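Anthranilate synthase component I (PDB 5KCK) belongs to the family of anthranilate synthase first components, alpha+beta proteins built around extended antiparallel sheets, and forms a two-chain assembly here. Local coordinates at residues Pro48-Lys53 / Phe123-Ser128; Glu86-Gly91 / Tyr129-His134; Met355-Ala360 / Gly401-Ala406; Gly248-Ile253 / Ile413-Arg418. All blocks are in the same frame, centred on the assembly; numbering follows the deposited sequence.

Interaction 1: residues Pro48-Lys53 / Phe123-Ser128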
# COMPACT_ATOMS: atom_id res chain seq x y z
N PRO A 48 -16.97 0.41 24.31
CA PRO A 48 -18.09 -0.46 23.94
C PRO A 48 -19.30 -0.24 24.84
O PRO A 48 -19.16 0.10 26.02
CB PRO A 48 -17.51 -1.87 24.14
CG PRO A 48 -16.52 -1.68 25.26
CD PRO A 48 -15.92 -0.31 25.05
N VAL A 49 -20.49 -0.42 24.27
CA VAL A 49 -21.73 -0.31 25.03
C VAL A 49 -21.95 -1.55 25.90
O VAL A 49 -22.46 -1.45 27.02
CB VAL A 49 -22.91 -0.06 24.08
CG1 VAL A 49 -24.25 -0.08 24.83
CG2 VAL A 49 -22.73 1.27 23.37
N PHE A 50 -21.58 -2.73 25.39
CA PHE A 50 -21.79 -4.00 26.07
C PHE A 50 -20.53 -4.85 26.01
O PHE A 50 -19.77 -4.82 25.04
CB PHE A 50 -22.88 -4.88 25.43
CG PHE A 50 -24.23 -4.26 25.42
CD1 PHE A 50 -24.83 -3.83 26.59
CD2 PHE A 50 -24.93 -4.16 24.22
CE1 PHE A 50 -26.09 -3.27 26.57
CE2 PHE A 50 -26.18 -3.60 24.19
CZ PHE A 50 -26.77 -3.16 25.37
N GLU A 51 -20.38 -5.67 27.04
CA GLU A 51 -19.49 -6.82 27.05
C GLU A 51 -20.35 -8.08 27.12
O GLU A 51 -21.20 -8.20 28.01
CB GLU A 51 -18.54 -6.77 28.25
CG GLU A 51 -17.66 -7.98 28.40
CD GLU A 51 -16.89 -7.99 29.71
OE1 GLU A 51 -17.53 -8.14 30.78
OE2 GLU A 51 -15.66 -7.85 29.68
N ILE A 52 -20.13 -9.00 26.20
CA ILE A 52 -20.86 -10.27 26.19
C ILE A 52 -19.84 -11.38 26.31
O ILE A 52 -18.91 -11.47 25.50
CB ILE A 52 -21.72 -10.43 24.93
CG1 ILE A 52 -22.72 -9.27 24.86
CG2 ILE A 52 -22.43 -11.78 24.96
CD1 ILE A 52 -23.62 -9.32 23.69
N LYS A 53 -20.02 -12.23 27.31
CA LYS A 53 -18.99 -13.20 27.67
C LYS A 53 -19.65 -14.49 28.12
O LYS A 53 -20.71 -14.47 28.76
CB LYS A 53 -18.08 -12.60 28.75
CG LYS A 53 -17.59 -13.55 29.81
CD LYS A 53 -17.24 -12.82 31.10
CE LYS A 53 -16.02 -11.93 30.94
NZ LYS A 53 -15.65 -11.29 32.24
N PHE A 123 -16.90 -10.96 23.63
CA PHE A 123 -17.10 -9.92 22.64
C PHE A 123 -17.34 -8.59 23.33
O PHE A 123 -17.99 -8.53 24.38
CB PHE A 123 -18.30 -10.22 21.71
CG PHE A 123 -18.01 -11.27 20.68
CD1 PHE A 123 -17.39 -10.93 19.48
CD2 PHE A 123 -18.36 -12.60 20.90
CE1 PHE A 123 -17.13 -11.89 18.52
CE2 PHE A 123 -18.10 -13.57 19.94
CZ PHE A 123 -17.48 -13.22 18.75
N PHE A 124 -16.81 -7.53 22.74
CA PHE A 124 -17.25 -6.18 23.06
C PHE A 124 -18.15 -5.67 21.93
O PHE A 124 -17.94 -5.98 20.76
CB PHE A 124 -16.06 -5.23 23.25
CG PHE A 124 -15.24 -5.48 24.49
CD1 PHE A 124 -15.79 -5.28 25.75
CD2 PHE A 124 -13.91 -5.84 24.39
CE1 PHE A 124 -15.02 -5.48 26.90
CE2 PHE A 124 -13.14 -6.03 25.53
CZ PHE A 124 -13.70 -5.85 26.79
N VAL A 125 -19.15 -4.88 22.30
CA VAL A 125 -20.17 -4.40 21.36
C VAL A 125 -20.03 -2.89 21.21
O VAL A 125 -20.17 -2.15 22.20
CB VAL A 125 -21.58 -4.79 21.82
CG1 VAL A 125 -22.60 -4.38 20.78
CG2 VAL A 125 -21.64 -6.28 22.11
N TYR A 126 -19.77 -2.43 19.99
CA TYR A 126 -19.33 -1.06 19.74
C TYR A 126 -20.27 -0.30 18.81
O TYR A 126 -20.72 -0.82 17.78
CB TYR A 126 -17.94 -1.01 19.08
CG TYR A 126 -16.82 -1.62 19.89
CD1 TYR A 126 -16.08 -0.85 20.78
CD2 TYR A 126 -16.48 -2.95 19.73
CE1 TYR A 126 -15.03 -1.41 21.51
CE2 TYR A 126 -15.45 -3.52 20.44
CZ TYR A 126 -14.73 -2.75 21.33
OH TYR A 126 -13.69 -3.33 22.04
N GLU A 127 -20.52 0.97 19.16
CA GLU A 127 -21.09 1.96 18.26
C GLU A 127 -20.15 3.15 18.08
O GLU A 127 -20.55 4.15 17.47
CB GLU A 127 -22.45 2.43 18.76
CG GLU A 127 -22.43 2.95 20.18
CD GLU A 127 -23.81 3.31 20.70
OE1 GLU A 127 -24.81 2.71 20.23
OE2 GLU A 127 -23.90 4.21 21.57
N SER A 128 -18.93 3.06 18.59
CA SER A 128 -17.91 4.10 18.43
C SER A 128 -16.67 3.44 17.87
O SER A 128 -16.08 2.57 18.52
CB SER A 128 -17.59 4.77 19.77
OG SER A 128 -18.77 5.14 20.46

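Interaction 2: residues Glu86-Gly91 / Tyr129-His134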
# COMPACT_ATOMS: atom_id res chain seq x y z
N GLU A 86 -22.04 0.92 4.30
CA GLU A 86 -21.19 0.46 3.21
C GLU A 86 -19.73 0.26 3.62
O GLU A 86 -18.89 -0.04 2.77
CB GLU A 86 -21.26 1.45 2.04
CG GLU A 86 -20.41 2.72 2.23
CD GLU A 86 -20.78 3.54 3.47
OE1 GLU A 86 -21.87 3.33 4.06
OE2 GLU A 86 -19.97 4.41 3.86
N LEU A 87 -19.40 0.45 4.94
CA LEU A 87 -18.10 0.12 5.51
C LEU A 87 -18.08 -1.34 5.94
O LEU A 87 -19.13 -1.91 6.28
CB LEU A 87 -17.80 1.02 6.71
CG LEU A 87 -17.84 2.53 6.45
CD1 LEU A 87 -17.80 3.32 7.75
CD2 LEU A 87 -16.70 2.94 5.52
N PRO A 88 -16.92 -2.00 5.94
CA PRO A 88 -16.88 -3.45 6.23
C PRO A 88 -17.52 -3.84 7.56
O PRO A 88 -18.21 -4.88 7.63
CB PRO A 88 -15.38 -3.77 6.21
CG PRO A 88 -14.69 -2.43 6.35
CD PRO A 88 -15.57 -1.48 5.63
N PHE A 89 -17.32 -3.05 8.62
CA PHE A 89 -17.80 -3.41 9.95
C PHE A 89 -19.12 -2.70 10.29
O PHE A 89 -20.12 -3.37 10.58
CB PHE A 89 -16.71 -3.11 11.00
CG PHE A 89 -17.16 -3.24 12.43
CD1 PHE A 89 -17.60 -4.45 12.94
CD2 PHE A 89 -17.10 -2.14 13.29
CE1 PHE A 89 -18.01 -4.56 14.27
CE2 PHE A 89 -17.50 -2.25 14.61
CZ PHE A 89 -17.96 -3.46 15.10
N GLY A 90 -19.15 -1.38 10.25
CA GLY A 90 -20.40 -0.68 10.49
C GLY A 90 -21.00 -0.84 11.88
O GLY A 90 -22.21 -0.62 12.05
N GLY A 91 -20.21 -1.20 12.87
CA GLY A 91 -20.81 -1.39 14.19
C GLY A 91 -21.16 -2.85 14.45
O GLY A 91 -21.43 -3.63 13.54
N TYR A 129 -16.27 3.84 16.67
CA TYR A 129 -15.19 3.15 15.98
C TYR A 129 -14.72 3.99 14.80
O TYR A 129 -15.36 4.96 14.40
CB TYR A 129 -15.66 1.76 15.51
CG TYR A 129 -16.81 1.84 14.54
CD1 TYR A 129 -18.12 1.98 15.00
CD2 TYR A 129 -16.60 1.81 13.17
CE1 TYR A 129 -19.19 2.06 14.13
CE2 TYR A 129 -17.66 1.89 12.28
CZ TYR A 129 -18.95 2.03 12.77
OH TYR A 129 -20.01 2.12 11.91
N MSE A 130 -13.56 3.61 14.27
CA MSE A 130 -13.00 4.21 13.06
C MSE A 130 -12.76 3.12 12.05
O MSE A 130 -12.40 2.00 12.42
CB MSE A 130 -11.66 4.90 13.33
CG MSE A 130 -11.64 5.94 14.40
SE MSE A 130 -9.77 6.39 14.72
CE MSE A 130 -9.25 6.90 13.02
N VAL A 131 -12.93 3.43 10.77
CA VAL A 131 -12.59 2.51 9.69
C VAL A 131 -11.59 3.22 8.78
O VAL A 131 -11.88 4.30 8.24
CB VAL A 131 -13.84 2.06 8.92
CG1 VAL A 131 -13.47 1.00 7.88
CG2 VAL A 131 -14.88 1.52 9.88
N PHE A 132 -10.41 2.63 8.64
CA PHE A 132 -9.41 3.11 7.69
C PHE A 132 -9.69 2.45 6.35
O PHE A 132 -9.50 1.24 6.20
CB PHE A 132 -8.00 2.79 8.17
CG PHE A 132 -7.53 3.61 9.34
CD1 PHE A 132 -8.05 3.39 10.60
CD2 PHE A 132 -6.55 4.58 9.18
CE1 PHE A 132 -7.61 4.15 11.69
CE2 PHE A 132 -6.11 5.34 10.26
CZ PHE A 132 -6.64 5.12 11.52
N ASP A 133 -10.14 3.23 5.37
CA ASP A 133 -10.32 2.73 4.01
C ASP A 133 -9.02 3.04 3.27
O ASP A 133 -8.85 4.10 2.66
CB ASP A 133 -11.53 3.38 3.34
CG ASP A 133 -11.84 2.78 1.97
OD1 ASP A 133 -11.00 2.05 1.40
OD2 ASP A 133 -12.94 3.05 1.45
N HIS A 134 -8.07 2.10 3.35
CA HIS A 134 -6.73 2.35 2.84
C HIS A 134 -6.72 2.55 1.33
O HIS A 134 -5.92 3.34 0.82
CB HIS A 134 -5.79 1.20 3.22
CG HIS A 134 -5.56 1.08 4.69
ND1 HIS A 134 -5.02 2.10 5.44
CD2 HIS A 134 -5.83 0.07 5.56
CE1 HIS A 134 -4.95 1.72 6.71
NE2 HIS A 134 -5.43 0.50 6.80
O HOH W 1 -22.47 2.28 12.86

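Interaction 3: residues Met355-Ala360 / Gly401-Ala406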
# COMPACT_ATOMS: atom_id res chain seq x y z
N MSE A 355 -24.76 -17.01 12.82
CA MSE A 355 -24.49 -17.98 13.90
C MSE A 355 -24.51 -19.41 13.38
O MSE A 355 -23.69 -20.24 13.80
CB MSE A 355 -25.49 -17.82 15.04
CG MSE A 355 -25.52 -16.42 15.61
SE MSE A 355 -23.84 -15.90 16.48
CE MSE A 355 -22.79 -15.24 14.94
N ASP A 356 -25.45 -19.71 12.49
CA ASP A 356 -25.49 -21.03 11.87
C ASP A 356 -24.26 -21.26 11.00
O ASP A 356 -23.75 -22.39 10.95
CB ASP A 356 -26.79 -21.19 11.09
CG ASP A 356 -28.02 -20.92 11.96
OD1 ASP A 356 -28.28 -21.76 12.85
OD2 ASP A 356 -28.69 -19.88 11.77
N ALA A 357 -23.76 -20.22 10.34
CA ALA A 357 -22.51 -20.35 9.59
C ALA A 357 -21.36 -20.66 10.53
O ALA A 357 -20.48 -21.47 10.21
CB ALA A 357 -22.23 -19.07 8.80
N LEU A 358 -21.34 -20.02 11.70
CA LEU A 358 -20.29 -20.26 12.67
C LEU A 358 -20.37 -21.68 13.21
O LEU A 358 -19.37 -22.39 13.27
CB LEU A 358 -20.38 -19.23 13.80
CG LEU A 358 -19.54 -19.51 15.04
CD1 LEU A 358 -18.10 -19.61 14.64
CD2 LEU A 358 -19.73 -18.41 16.05
N LYS A 359 -21.57 -22.10 13.61
CA LYS A 359 -21.72 -23.45 14.14
C LYS A 359 -21.45 -24.51 13.08
O LYS A 359 -21.01 -25.61 13.42
CB LYS A 359 -23.11 -23.62 14.74
CG LYS A 359 -23.31 -22.78 15.99
CD LYS A 359 -24.48 -23.24 16.82
CE LYS A 359 -25.78 -22.70 16.28
NZ LYS A 359 -26.91 -23.22 17.09
N ALA A 360 -21.68 -24.20 11.81
CA ALA A 360 -21.46 -25.18 10.76
C ALA A 360 -19.98 -25.40 10.46
O ALA A 360 -19.63 -26.45 9.90
CB ALA A 360 -22.16 -24.77 9.47
N GLY A 401 -25.61 -8.03 10.47
CA GLY A 401 -25.65 -9.48 10.36
C GLY A 401 -24.55 -10.08 9.51
O GLY A 401 -24.44 -11.31 9.46
N ASP A 402 -23.75 -9.26 8.83
CA ASP A 402 -22.53 -9.74 8.20
C ASP A 402 -21.53 -10.18 9.26
O ASP A 402 -21.59 -9.76 10.42
CB ASP A 402 -21.90 -8.66 7.32
CG ASP A 402 -22.67 -8.42 6.04
OD1 ASP A 402 -23.59 -9.21 5.73
OD2 ASP A 402 -22.34 -7.44 5.33
N MSE A 403 -20.59 -11.01 8.84
CA MSE A 403 -19.63 -11.59 9.76
C MSE A 403 -18.36 -11.97 9.04
O MSE A 403 -18.40 -12.37 7.88
CB MSE A 403 -20.22 -12.83 10.44
CG MSE A 403 -19.34 -13.40 11.52
SE MSE A 403 -20.13 -14.97 12.36
CE MSE A 403 -20.07 -16.20 10.82
N ASP A 404 -17.22 -11.84 9.72
CA ASP A 404 -15.95 -12.28 9.16
C ASP A 404 -15.09 -12.83 10.29
O ASP A 404 -14.71 -12.10 11.20
CB ASP A 404 -15.25 -11.13 8.44
CG ASP A 404 -14.05 -11.59 7.63
OD1 ASP A 404 -13.85 -12.82 7.52
OD2 ASP A 404 -13.32 -10.71 7.11
N LEU A 405 -14.78 -14.12 10.22
CA LEU A 405 -14.09 -14.83 11.30
C LEU A 405 -12.83 -15.50 10.77
O LEU A 405 -12.89 -16.25 9.79
CB LEU A 405 -15.02 -15.87 11.94
CG LEU A 405 -16.19 -15.33 12.75
CD1 LEU A 405 -17.02 -16.49 13.26
CD2 LEU A 405 -15.70 -14.47 13.92
N ALA A 406 -11.71 -15.26 11.44
CA ALA A 406 -10.47 -15.97 11.17
C ALA A 406 -10.33 -17.20 12.07
O ALA A 406 -10.82 -17.23 13.20
CB ALA A 406 -9.27 -15.05 11.38

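Interaction 4: residues Gly248-Ile253 / Ile413-Arg418. With GOL (glycerol), chain C.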
# COMPACT_ATOMS: atom_id res chain seq x y z
N GLY A 248 -8.31 -6.13 28.84
CA GLY A 248 -8.05 -5.64 30.18
C GLY A 248 -7.07 -6.51 30.93
O GLY A 248 -5.89 -6.17 31.04
N ASP A 249 -7.53 -7.64 31.46
CA ASP A 249 -6.63 -8.54 32.16
C ASP A 249 -5.99 -9.57 31.23
O ASP A 249 -5.17 -10.37 31.69
CB ASP A 249 -7.35 -9.24 33.32
CG ASP A 249 -8.58 -10.01 32.87
OD1 ASP A 249 -9.18 -9.64 31.84
OD2 ASP A 249 -8.96 -10.97 33.57
N TYR A 250 -6.33 -9.57 29.95
CA TYR A 250 -5.60 -10.36 28.97
C TYR A 250 -5.72 -9.70 27.61
O TYR A 250 -6.62 -8.88 27.37
CB TYR A 250 -6.07 -11.82 28.93
CG TYR A 250 -7.45 -12.05 28.34
CD1 TYR A 250 -8.59 -11.85 29.10
CD2 TYR A 250 -7.60 -12.50 27.03
CE1 TYR A 250 -9.86 -12.07 28.57
CE2 TYR A 250 -8.87 -12.74 26.49
CZ TYR A 250 -9.99 -12.52 27.27
OH TYR A 250 -11.26 -12.72 26.76
N GLN A 251 -4.77 -10.01 26.74
CA GLN A 251 -4.75 -9.50 25.38
C GLN A 251 -4.59 -10.66 24.40
O GLN A 251 -3.96 -11.67 24.72
CB GLN A 251 -3.62 -8.48 25.13
CG GLN A 251 -3.67 -7.19 25.95
CD GLN A 251 -3.26 -7.40 27.39
OE1 GLN A 251 -2.24 -8.04 27.67
NE2 GLN A 251 -4.05 -6.87 28.32
N ILE A 252 -5.12 -10.47 23.21
CA ILE A 252 -5.01 -11.44 22.12
C ILE A 252 -4.37 -10.72 20.94
O ILE A 252 -4.86 -9.67 20.51
CB ILE A 252 -6.37 -12.05 21.77
CG1 ILE A 252 -6.89 -12.88 22.95
CG2 ILE A 252 -6.28 -12.91 20.51
CD1 ILE A 252 -8.25 -13.45 22.71
N ILE A 253 -3.26 -11.26 20.45
CA ILE A 253 -2.49 -10.65 19.37
C ILE A 253 -2.22 -11.71 18.32
O ILE A 253 -1.65 -12.76 18.63
CB ILE A 253 -1.16 -10.06 19.88
CG1 ILE A 253 -1.37 -9.31 21.19
CG2 ILE A 253 -0.55 -9.16 18.81
CD1 ILE A 253 -0.07 -8.81 21.83
N ILE A 413 -1.59 -15.32 23.20
CA ILE A 413 -2.40 -14.90 24.34
C ILE A 413 -1.46 -14.35 25.41
O ILE A 413 -0.52 -15.03 25.83
CB ILE A 413 -3.23 -16.06 24.92
CG1 ILE A 413 -3.92 -16.86 23.81
CG2 ILE A 413 -4.21 -15.54 25.96
CD1 ILE A 413 -4.75 -16.02 22.90
N LEU A 414 -1.74 -13.12 25.86
CA LEU A 414 -1.01 -12.51 26.97
C LEU A 414 -1.92 -12.48 28.19
O LEU A 414 -2.92 -11.76 28.21
CB LEU A 414 -0.55 -11.10 26.61
CG LEU A 414 0.89 -11.05 26.08
CD1 LEU A 414 1.00 -11.81 24.78
CD2 LEU A 414 1.33 -9.63 25.90
N LYS A 415 -1.57 -13.27 29.20
CA LYS A 415 -2.37 -13.39 30.40
C LYS A 415 -1.51 -14.00 31.49
O LYS A 415 -0.58 -14.76 31.21
CB LYS A 415 -3.62 -14.24 30.14
CG LYS A 415 -4.68 -14.19 31.23
CD LYS A 415 -5.89 -15.06 30.85
CE LYS A 415 -7.00 -14.91 31.87
NZ LYS A 415 -6.52 -15.07 33.28
N ASN A 416 -1.83 -13.67 32.74
CA ASN A 416 -1.11 -14.20 33.90
C ASN A 416 0.37 -13.83 33.86
O ASN A 416 1.22 -14.58 34.35
CB ASN A 416 -1.28 -15.73 34.01
CG ASN A 416 -2.72 -16.17 33.80
OD1 ASN A 416 -3.64 -15.63 34.42
ND2 ASN A 416 -2.92 -17.16 32.93
N GLN A 417 0.68 -12.69 33.25
CA GLN A 417 2.04 -12.21 33.07
C GLN A 417 2.89 -13.15 32.21
O GLN A 417 4.12 -13.13 32.28
CB GLN A 417 2.72 -11.96 34.43
CG GLN A 417 1.87 -11.16 35.40
CD GLN A 417 2.05 -9.66 35.23
OE1 GLN A 417 1.12 -8.95 34.85
NE2 GLN A 417 3.25 -9.17 35.53
N ARG A 418 2.24 -13.96 31.38
CA ARG A 418 2.92 -14.86 30.46
C ARG A 418 2.40 -14.63 29.04
O ARG A 418 1.34 -14.03 28.84
CB ARG A 418 2.72 -16.33 30.86
CG ARG A 418 3.39 -16.70 32.16
CD ARG A 418 3.29 -18.20 32.45
NE ARG A 418 4.18 -19.00 31.60
CZ ARG A 418 5.49 -19.09 31.76
NH1 ARG A 418 6.08 -18.41 32.73
NH2 ARG A 418 6.21 -19.84 30.94
C1 GOL C . -0.43 -9.65 32.05
O1 GOL C . -1.23 -10.81 32.00
C2 GOL C . -1.14 -8.48 31.38
O2 GOL C . -1.14 -8.66 29.98
C3 GOL C . -2.58 -8.36 31.86
O3 GOL C . -3.18 -7.30 31.14

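Interaction 1: residues Pro48-Lys53 / Phe123-Ser128
Val49 and Phe50 both stand opposite Val125, making a classic beta bulge at the start of the antiparallel pairing of strands 50-55 and 121-126 in the large sheet. The backbone bonds give the evidence: Val49 N donates to Val125 O (2.7 Å), and Val125 N donates to Phe50 O (2.8 Å). Beyond the bulge the ladder becomes regular, and the bond from Ile52 N to Phe123 O is nearly straight, with an N-H...O angle of 171°.

On the face that carries Phe50, Ile52, Phe123 and Val125, packing is tight around the last three, which are buried. Val125 CG2, anti to its own carbonyl carbon, meets Phe50 CB at 3.8 Å and Ile52 CD1 at 4.0 Å, and helix 70-78 covers this face through Leu74, Val77 and Ile78. On the other face Glu51 is partly exposed, although Phe124 beside it is buried. The glutamate runs alongside that ring with its carboxylate plane 23° from the ring plane, and its OE2 is hydrogen-bonded to His122. The looseness is at its polar end, where Lys53 NZ reaches Glu51 OE1 only in a long salt bridge of 3.9 Å.

Toward the subunit interface, where Phe124 and Tyr126 both meet His25 of the second subunit, Pro48 packs on both rings. Pro48 CG is 3.7 Å from Phe124 CD1, and Pro48 CB makes a CH-pi contact with Tyr126, sitting 24° off the ring normal.

Interaction 2: residues Glu86-Gly91 / Tyr129-His134
Phe89 turns the edge bearing CD2 and CE2 onto one face of the Tyr129 ring. The pair is a T-shaped (edge-to-face) stack, with ring centroids 5.3 Å apart and planes at 81°. The nearest atoms are Phe89 CD2 and Tyr129 CD2 at 4.0 Å, so the phenylalanine edge meets the rim of the tyrosine face rather than its centre. With chi1 at 61°, Tyr129 CG sits between its backbone N and carbonyl carbon, which places it 4.1 Å from Phe89 CE2.

The far end of the tyrosine reaches the glycine pair: its OH lies 3.1 Å from Gly90 C, whereas the angle to Gly91 N is too poor for a hydrogen bond. A water at the ring's edge, in its plane, is hydrogen-bonded to Tyr129 OH (2.6 Å) and donates to Gly90 O (3.0 Å), joining hydroxyl and loop carbonyl indirectly.

In the fold, the loop between helix 70-78 and strand 92-97 packs against the middle strand, 128-133, of a three-stranded antiparallel sheet, and no direct hydrogen bond crosses between the two segments. Tyr129 and Val131 face the loop, while the intervening Met130, a selenomethionine, points away and packs on Leu12 of the second subunit.

Val131 uses both of its methyls. Its CG1 meets Pro88 CG tip to tip at 3.9 Å, and its CG2 meets Leu87 CD1 at 4.0 Å. The flanking strand 41-45 adds Phe41 against Pro88 and Ile43 against Phe89.

Interaction 3: residues Met355-Ala360 / Gly401-Ala406
Met355, Ala357 and Leu358 meet Met403 and Leu405 in an apolar helix-on-sheet contact, where helix 354-361 lies against strand 403-407 of the large antiparallel sheet. The axes of residues 355-360 and 403-406 run in nearly the same direction, 20° apart, and approach to 10.1 Å. All five residues are buried, and no hydrogen bond crosses between the segments.

Met355 and Met403 are both selenomethionines. The CA-CB bond of Met355 points away from the strand, but its chain bends twice, and chi3 of 85° sets CE within 3.7 Å of the selenium (SE) of Met403. Met403 leaves the strand with an extended chain and bends only at chi3 (67°). Its CE then ends beside the helix, 4.1 Å from Ala357 CB and 4.3 Å from Leu358 CB. Further along both segments, Leu358 and Leu405 cross at about a right angle, and their CD1 methyls touch at 3.6 Å.

The neighbouring elements continue this apolar layer. Helix 70-78 adds Leu71 against Met355 and Leu358, strand 393-398 brings Leu397 against both selenomethionines, and strand 259-264 supplies Val261 to Met403 and Val263 to Ala357.

Interaction 4: residues Gly248-Ile253 / Ile413-Arg418
Gln251 and Leu414 exchange two backbone hydrogen bonds, Gln251 N to Leu414 O and Leu414 N to Gln251 O, each 2.9 Å, which makes them the hydrogen-bonded pair of an antiparallel ladder between strands 250-254 and 411-415. The second strand ends in a beta hairpin: a type I' turn from Lys415 to Arg418 leads into strand 418-427.

A glycerol, probably from the crystallisation liquor, joins the turn to Gln251 of the first strand and to Gly248 in the loop before it. Its O2 donates to Gln251 OE1 (2.6 Å), and its O3 accepts from Gln251 NE2 at an N-H...O angle of 173° while donating to Gly248 O. At the other end, Gln417 N donates to glycerol O1 (3.0 Å). Gln251 chi2 of 75° bends CD out of an extended path, and its amide is also held by Asp246.

Packing differs on the two faces. On the Leu414 face, Ile253 CD1 and Leu414 CD1 touch distantly, at 4.3 Å, near Pro226. On the other, Ile252 and Ile413 lie side by side, with Ile252 CG1 3.8 Å from Ile413 CD1. On this isoleucine face Tyr250 sends its hydroxyl away to His122 and stacks on Phe247, but its CB remains 3.6 Å from Lys415 CG.

Overall arrangement
Interactions 1 and 2 share a continuous chain: residues 123-128 run directly into 129-134, moving from the large sheet to the three-stranded one, with centres 16 Å apart. Both also reach the second subunit. Interaction 3 reaches the same large sheet as interaction 1 through strand 403-407; their nearest atoms are about 5 Å apart, and helix 70-78 touches both. Interaction 4 lies in a third sheet, with its centre about 25 Å from that of interaction 3, although strand 403-407 is followed in the chain by strand 411-415. His122 bridges interactions 1 and 4, bonding Glu51 through NE2 and Tyr250 through ND1. Glycerol binds at interaction 4, whose nearest atoms are about 15 Å from interaction 2.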